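Mutual gliding-motility protein MglA (Myxococcus xanthus DK 1622, PDB 6H35) is a small Ras-like GTPase that acts as an intracellular switch to coordinate adventurous and social gliding motility, controlling the direction and speed of movement. Local coordinates at the guanosine-5'-diphosphate site. Coordinates in Å, arbitrary orientation; residue numbers count along the deposited sequence, not the author numbering.

The guanosine-5'-diphosphate site. Residues 20-27, 53, 141-142, 144-145, 169-171. With GDP (guanosine-5'-diphosphate), chain B.
Three donors grip O1B of the GDP beta-phosphate: the backbone N of Gly24, the backbone N of Lys25, almost straight at 171°, and the side-chain amino group of Lys25, whose NZ lies 3.0 Å from O1B. The Lys25 chain bends at chi3 and chi4, curling alongside the phosphate so that NZ also meets a water bound to O2B. Thr26 and Thr27 each use backbone N and hydroxyl together, Thr26 on O3B and Thr27 on the alpha-phosphate O1A; both OG1 atoms sit beside their own backbone N. Arg53 reaches in with an extended chain and makes a salt bridge edge-on, NH2 2.6 Å from O2A, likely offsetting alpha-phosphate charge. At the other end, Asp144 reads guanine with both syn lone pairs, OD1 accepting from N1 at 2.8 Å and OD2 from the amino N2 at 2.7 Å. The base is sandwiched flat between the aliphatic chain of Lys142 and the Pro171 ring, while Lys142 NZ runs on to Leu22 O, 2.7 Å away. Asn141 ND2 bridges Cys23 O, in its amide plane, and guanine N7, tilted 25° out of it, while OD1 accepts from Ala170 N on an in-plane lone pair; an alanine here would probably loosen the base and cost the ties from this strand end to the P-loop and the 170-172 turn. The diphosphate lies in the P-loop, residues 19-26, whose last two residues open helix 25-35; the NKxD motif, residues 141-144, starts at the last residue of strand 136-141, and the 170-172 turn closes the base pocket.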
loop_
_atom_site.group_PDB
_atom_site.type_symbol
_atom_site.label_atom_id
_atom_site.label_comp_id
_atom_site.label_asym_id
_atom_site.label_seq_id
_atom_site.Cartn_x
_atom_site.Cartn_y
_atom_site.Cartn_z
ATOM N N PRO A 20 8.452 -5.479 4.656
ATOM C CA PRO A 20 9.151 -5.875 5.882
ATOM C C PRO A 20 9.346 -4.686 6.807
ATOM O O PRO A 20 9.187 -3.527 6.424
ATOM C CB PRO A 20 10.490 -6.401 5.366
ATOM C CG PRO A 20 10.730 -5.607 4.124
ATOM C CD PRO A 20 9.371 -5.383 3.505
ATOM N N GLY A 21 9.709 -4.997 8.051
ATOM C CA GLY A 21 9.965 -3.977 9.046
ATOM C C GLY A 21 10.985 -2.949 8.604
ATOM O O GLY A 21 12.042 -3.297 8.059
ATOM N N LEU A 22 10.657 -1.673 8.822
ATOM C CA LEU A 22 11.529 -0.528 8.568
ATOM C C LEU A 22 11.784 -0.289 7.087
ATOM O O LEU A 22 12.803 0.312 6.725
ATOM C CB LEU A 22 12.865 -0.660 9.308
ATOM C CG LEU A 22 12.775 -0.812 10.825
ATOM C CD1 LEU A 22 14.076 -1.369 11.374
ATOM C CD2 LEU A 22 12.449 0.525 11.473
ATOM N N CYS A 23 10.875 -0.724 6.213
ATOM C CA CYS A 23 11.085 -0.508 4.787
ATOM C C CYS A 23 10.561 0.846 4.324
ATOM O O CYS A 23 11.027 1.363 3.302
ATOM C CB CYS A 23 10.434 -1.629 3.988
ATOM S SG CYS A 23 8.650 -1.593 4.074
ATOM N N GLY A 24 9.607 1.432 5.046
ATOM C CA GLY A 24 9.134 2.766 4.722
ATOM C C GLY A 24 7.632 2.912 4.558
ATOM O O GLY A 24 7.171 3.803 3.841
ATOM N N LYS A 25 6.849 2.055 5.214
ATOM C CA LYS A 25 5.397 2.146 5.089
ATOM C C LYS A 25 4.860 3.351 5.853
ATOM O O LYS A 25 4.098 4.167 5.306
ATOM C CB LYS A 25 4.754 0.853 5.592
ATOM C CG LYS A 25 5.362 -0.407 4.985
ATOM C CD LYS A 25 4.610 -1.666 5.420
ATOM C CE LYS A 25 4.905 -2.048 6.864
ATOM N NZ LYS A 25 6.328 -2.453 7.053
ATOM N N THR A 26 5.250 3.473 7.125
ATOM C CA THR A 26 4.851 4.624 7.925
ATOM C C THR A 26 5.227 5.924 7.232
ATOM O O THR A 26 4.449 6.883 7.236
ATOM C CB THR A 26 5.499 4.556 9.308
ATOM O OG1 THR A 26 5.078 3.362 9.982
ATOM C CG2 THR A 26 5.099 5.759 10.138
ATOM N N THR A 27 6.414 5.971 6.621
ATOM C CA THR A 27 6.863 7.192 5.962
ATOM C C THR A 27 5.984 7.529 4.764
ATOM O O THR A 27 5.625 8.695 4.560
ATOM C CB THR A 27 8.323 7.040 5.541
ATOM O OG1 THR A 27 9.099 6.667 6.684
ATOM C CG2 THR A 27 8.859 8.345 4.987
ATOM N N ARG A 53 3.505 -1.353 15.439
ATOM C CA ARG A 53 2.505 -0.314 15.246
ATOM C C ARG A 53 1.785 -0.543 13.924
ATOM O O ARG A 53 2.256 -1.276 13.051
ATOM C CB ARG A 53 3.133 1.085 15.281
ATOM C CG ARG A 53 3.948 1.416 14.051
ATOM C CD ARG A 53 4.818 2.644 14.255
ATOM N NE ARG A 53 5.754 2.818 13.147
ATOM C CZ ARG A 53 6.616 3.824 13.045
ATOM N NH1 ARG A 53 6.666 4.759 13.986
ATOM N NH2 ARG A 53 7.427 3.899 11.999
ATOM N N ASN A 141 11.870 1.473 -2.504
ATOM C CA ASN A 141 12.124 2.624 -1.656
ATOM C C ASN A 141 13.597 2.679 -1.261
ATOM O O ASN A 141 14.337 1.706 -1.409
ATOM C CB ASN A 141 11.230 2.564 -0.417
ATOM C CG ASN A 141 11.169 3.878 0.330
ATOM O OD1 ASN A 141 11.164 4.957 -0.271
ATOM N ND2 ASN A 141 11.121 3.795 1.651
ATOM N N LYS A 142 14.016 3.848 -0.768
ATOM C CA LYS A 142 15.385 4.084 -0.295
ATOM C C LYS A 142 16.401 4.067 -1.439
ATOM O O LYS A 142 17.497 3.520 -1.304
ATOM C CB LYS A 142 15.785 3.089 0.802
ATOM C CG LYS A 142 14.737 2.915 1.886
ATOM C CD LYS A 142 15.346 2.387 3.171
ATOM C CE LYS A 142 14.263 2.048 4.196
ATOM N NZ LYS A 142 14.830 1.511 5.473
ATOM N N ASP A 144 18.005 6.546 -2.333
ATOM C CA ASP A 144 19.061 7.491 -1.995
ATOM C C ASP A 144 20.264 6.799 -1.365
ATOM O O ASP A 144 21.369 7.349 -1.383
ATOM C CB ASP A 144 18.519 8.547 -1.039
ATOM C CG ASP A 144 17.912 7.932 0.207
ATOM O OD1 ASP A 144 17.032 7.055 0.074
ATOM O OD2 ASP A 144 18.332 8.301 1.322
ATOM N N LEU A 145 20.074 5.611 -0.798
ATOM C CA LEU A 145 21.123 4.992 -0.007
ATOM C C LEU A 145 22.199 4.389 -0.912
ATOM O O LEU A 145 21.904 3.918 -2.013
ATOM C CB LEU A 145 20.536 3.918 0.907
ATOM C CG LEU A 145 19.666 4.448 2.054
ATOM C CD1 LEU A 145 19.196 3.324 2.969
ATOM C CD2 LEU A 145 20.407 5.513 2.847
ATOM N N VAL A 169 12.023 7.856 -2.730
ATOM C CA VAL A 169 12.726 8.267 -1.518
ATOM C C VAL A 169 11.643 8.839 -0.612
ATOM O O VAL A 169 11.369 10.044 -0.623
ATOM C CB VAL A 169 13.840 9.281 -1.791
ATOM C CG1 VAL A 169 14.665 9.516 -0.533
ATOM C CG2 VAL A 169 14.725 8.797 -2.928
ATOM N N ALA A 170 11.007 7.961 0.166
ATOM C CA ALA A 170 9.764 8.322 0.843
ATOM C C ALA A 170 9.871 9.533 1.765
ATOM O O ALA A 170 8.942 10.361 1.745
ATOM C CB ALA A 170 9.228 7.105 1.606
ATOM N N PRO A 171 10.922 9.709 2.581
ATOM C CA PRO A 171 10.944 10.890 3.464
ATOM C C PRO A 171 10.852 12.205 2.712
ATOM O O PRO A 171 10.203 13.140 3.193
ATOM C CB PRO A 171 12.281 10.746 4.206
ATOM C CG PRO A 171 12.577 9.297 4.175
ATOM C CD PRO A 171 12.085 8.838 2.833
HETATM P PB GDP B . 8.062 0.899 8.396
HETATM O O1B GDP B . 7.890 0.154 7.090
HETATM O O2B GDP B . 8.247 -0.147 9.464
HETATM O O3B GDP B . 6.851 1.748 8.683
HETATM O O3A GDP B . 9.368 1.831 8.305
HETATM P PA GDP B . 9.389 3.425 8.545
HETATM O O1A GDP B . 8.458 4.190 7.637
HETATM O O2A GDP B . 9.135 3.753 9.992
HETATM O "O5'" GDP B . 10.913 3.761 8.183
HETATM C "C5'" GDP B . 11.938 3.199 8.994
HETATM C "C4'" GDP B . 13.143 4.117 8.935
HETATM O "O4'" GDP B . 13.623 4.182 7.593
HETATM C "C3'" GDP B . 12.742 5.521 9.327
HETATM O "O3'" GDP B . 13.734 5.989 10.235
HETATM C "C2'" GDP B . 12.786 6.331 8.049
HETATM O "O2'" GDP B . 13.272 7.654 8.283
HETATM C "C1'" GDP B . 13.747 5.544 7.179
HETATM N N9 GDP B . 13.407 5.644 5.744
HETATM C C8 GDP B . 12.222 5.349 5.176
HETATM N N7 GDP B . 12.270 5.540 3.831
HETATM C C5 GDP B . 13.519 5.946 3.524
HETATM C C6 GDP B . 14.252 6.322 2.294
HETATM O O6 GDP B . 13.691 6.300 1.178
HETATM N N1 GDP B . 15.531 6.691 2.409
HETATM C C2 GDP B . 16.165 6.728 3.597
HETATM N N2 GDP B . 17.467 7.111 3.628
HETATM N N3 GDP B . 15.557 6.400 4.766
HETATM C C4 GDP B . 14.261 6.015 4.790
HETATM O O HOH W 1 6.892 -2.309 9.919
HETATM O O HOH W 2 8.888 6.495 10.751
#